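Local coordinates for protein alanyl-tRNA synthetase (Aquifex aeolicus, PDB 3G98) that attaches alanine to its cognate tRNA, with this C-terminal C-Ala domain bringing the editing and aminoacylation functions together on one tRNA, at residues A[10-16]-A[37-43]. Numbering follows the deposited sequence.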
loop_
_atom_site.group_PDB
_atom_site.type_symbol
_atom_site.label_atom_id
_atom_site.label_comp_id
_atom_site.label_asym_id
_atom_site.label_seq_id
_atom_site.Cartn_x
_atom_site.Cartn_y
_atom_site.Cartn_z
ATOM N N THR A 10 -6.399 4.098 -10.113
ATOM C CA THR A 10 -6.920 4.952 -9.044
ATOM C C THR A 10 -6.256 4.560 -7.722
ATOM O O THR A 10 -6.435 3.440 -7.225
ATOM C CB THR A 10 -8.460 4.856 -8.899
ATOM O OG1 THR A 10 -9.094 5.299 -10.106
ATOM C CG2 THR A 10 -8.953 5.722 -7.742
ATOM N N LEU A 11 -5.478 5.483 -7.166
ATOM C CA LEU A 11 -4.754 5.229 -5.923
ATOM C C LEU A 11 -5.533 5.707 -4.704
ATOM O O LEU A 11 -5.952 6.860 -4.640
ATOM C CB LEU A 11 -3.372 5.889 -5.953
ATOM C CG LEU A 11 -2.541 5.743 -4.672
ATOM C CD1 LEU A 11 -2.215 4.285 -4.395
ATOM C CD2 LEU A 11 -1.257 6.572 -4.761
ATOM N N HIS A 12 -5.743 4.797 -3.755
ATOM C CA HIS A 12 -6.339 5.125 -2.462
ATOM C C HIS A 12 -5.270 4.941 -1.390
ATOM O O HIS A 12 -4.664 3.864 -1.268
ATOM C CB HIS A 12 -7.536 4.212 -2.159
ATOM C CG HIS A 12 -8.567 4.192 -3.241
ATOM N ND1 HIS A 12 -9.581 5.124 -3.320
ATOM C CD2 HIS A 12 -8.736 3.362 -4.298
ATOM C CE1 HIS A 12 -10.330 4.869 -4.380
ATOM N NE2 HIS A 12 -9.838 3.805 -4.990
ATOM N N TYR A 13 -5.020 5.979 -0.607
ATOM C CA TYR A 13 -3.945 5.885 0.365
ATOM C C TYR A 13 -4.185 6.677 1.624
ATOM O O TYR A 13 -4.900 7.683 1.629
ATOM C CB TYR A 13 -2.599 6.270 -0.266
ATOM C CG TYR A 13 -2.483 7.745 -0.588
ATOM C CD1 TYR A 13 -1.956 8.634 0.339
ATOM C CD2 TYR A 13 -2.916 8.247 -1.814
ATOM C CE1 TYR A 13 -1.855 9.995 0.056
ATOM C CE2 TYR A 13 -2.818 9.604 -2.110
ATOM C CZ TYR A 13 -2.287 10.469 -1.169
ATOM O OH TYR A 13 -2.187 11.813 -1.450
ATOM N N GLY A 14 -3.563 6.220 2.701
ATOM C CA GLY A 14 -3.665 6.929 3.964
ATOM C C GLY A 14 -2.985 6.173 5.073
ATOM O O GLY A 14 -2.777 4.962 4.978
ATOM N N VAL A 15 -2.624 6.881 6.133
ATOM C CA VAL A 15 -2.038 6.221 7.289
ATOM C C VAL A 15 -2.924 6.499 8.491
ATOM O O VAL A 15 -3.373 7.632 8.692
ATOM C CB VAL A 15 -0.580 6.701 7.550
ATOM C CG1 VAL A 15 -0.504 8.218 7.525
ATOM C CG2 VAL A 15 -0.067 6.151 8.863
ATOM N N PHE A 16 -3.215 5.449 9.252
ATOM C CA PHE A 16 -4.133 5.522 10.372
ATOM C C PHE A 16 -3.343 5.335 11.658
ATOM O O PHE A 16 -2.245 4.799 11.640
ATOM C CB PHE A 16 -5.182 4.408 10.265
ATOM C CG PHE A 16 -6.025 4.479 9.019
ATOM C CD1 PHE A 16 -5.632 3.831 7.856
ATOM C CD2 PHE A 16 -7.210 5.195 9.014
ATOM C CE1 PHE A 16 -6.411 3.892 6.709
ATOM C CE2 PHE A 16 -7.997 5.267 7.868
ATOM C CZ PHE A 16 -7.595 4.615 6.712
ATOM N N LYS A 37 -9.426 -1.106 -11.413
ATOM C CA LYS A 37 -8.177 -0.365 -11.558
ATOM C C LYS A 37 -7.696 0.270 -10.251
ATOM O O LYS A 37 -6.969 1.256 -10.277
ATOM C CB LYS A 37 -8.325 0.719 -12.629
ATOM C CG LYS A 37 -9.451 1.709 -12.359
ATOM C CD LYS A 37 -9.541 2.762 -13.453
ATOM C CE LYS A 37 -8.512 3.862 -13.250
ATOM N NZ LYS A 37 -8.536 4.850 -14.368
ATOM N N ASP A 38 -8.091 -0.302 -9.115
ATOM C CA ASP A 38 -7.730 0.250 -7.806
ATOM C C ASP A 38 -6.369 -0.228 -7.305
ATOM O O ASP A 38 -6.029 -1.400 -7.430
ATOM C CB ASP A 38 -8.783 -0.124 -6.761
ATOM C CG ASP A 38 -10.148 0.459 -7.067
ATOM O OD1 ASP A 38 -10.224 1.616 -7.534
ATOM O OD2 ASP A 38 -11.150 -0.247 -6.836
ATOM N N VAL A 39 -5.605 0.701 -6.740
ATOM C CA VAL A 39 -4.387 0.391 -6.010
ATOM C C VAL A 39 -4.571 1.008 -4.627
ATOM O O VAL A 39 -4.870 2.192 -4.502
ATOM C CB VAL A 39 -3.117 0.996 -6.684
ATOM C CG1 VAL A 39 -1.860 0.620 -5.893
ATOM C CG2 VAL A 39 -2.986 0.537 -8.142
ATOM N N VAL A 40 -4.414 0.204 -3.585
ATOM C CA VAL A 40 -4.644 0.680 -2.222
ATOM C C VAL A 40 -3.347 0.581 -1.445
ATOM O O VAL A 40 -2.739 -0.492 -1.376
ATOM C CB VAL A 40 -5.717 -0.172 -1.518
ATOM C CG1 VAL A 40 -5.963 0.323 -0.097
ATOM C CG2 VAL A 40 -7.001 -0.201 -2.342
ATOM N N PHE A 41 -2.904 1.699 -0.879
ATOM C CA PHE A 41 -1.707 1.693 -0.043
ATOM C C PHE A 41 -2.058 2.324 1.284
ATOM O O PHE A 41 -2.145 3.544 1.403
ATOM C CB PHE A 41 -0.564 2.437 -0.750
ATOM C CG PHE A 41 0.693 2.597 0.077
ATOM C CD1 PHE A 41 1.170 1.562 0.882
ATOM C CD2 PHE A 41 1.417 3.782 0.018
ATOM C CE1 PHE A 41 2.345 1.720 1.626
ATOM C CE2 PHE A 41 2.588 3.938 0.745
ATOM C CZ PHE A 41 3.046 2.905 1.558
ATOM N N ILE A 42 -2.300 1.492 2.286
ATOM C CA ILE A 42 -2.674 2.037 3.584
ATOM C C ILE A 42 -1.727 1.530 4.649
ATOM O O ILE A 42 -1.090 0.485 4.499
ATOM C CB ILE A 42 -4.144 1.748 3.970
ATOM C CG1 ILE A 42 -4.409 0.242 4.026
ATOM C CG2 ILE A 42 -5.099 2.459 3.006
ATOM C CD1 ILE A 42 -5.831 -0.120 4.469
ATOM N N ALA A 43 -1.632 2.291 5.723
ATOM C CA ALA A 43 -0.672 1.988 6.761
ATOM C C ALA A 43 -1.287 2.291 8.116
ATOM O O ALA A 43 -2.272 3.037 8.215
ATOM C CB ALA A 43 0.584 2.803 6.557
#
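Seven main-chain hydrogen bonds join the two strands in parallel register. On strand 10-16 the bonds to its partner are made by T10, H12, G14 and F16: H12 N donates to V39 O at 2.8 Å and H12 O accepts from F41 N at 2.8 Å, so that H12 bridges the residues flanking V40, its partner in register. The bond from G14 N to F41 O stretches to 3.3 Å, while F16 N to A43 O closes again to 2.8 Å. CA-H...O contacts, such as Y13 CA to F41 O at 3.1 Å, fill the spaces between. A weak bond from H12 NE2 to D38 OD1, 3.4 Å, adds a side-chain link; OD2 of D38 accepts from the backbone of T35. On the H12 face, the edge of the F16 ring, through CE1, meets I42 CB at 4.2 Å, beside side-chain-free G14. The opposite face is largely apolar: L11 CD1 meets V39 CG1 at 4.0 Å. The strands belong to a beta-alpha-beta unit, linked through helix 21-31 and adjacent in the mixed sheet. Backbone bonding thus fixes the register, so the two faces can pack against different helices: V40 and I42 against helix 21-31, and Y13, V15 and F41 against helix 98-110.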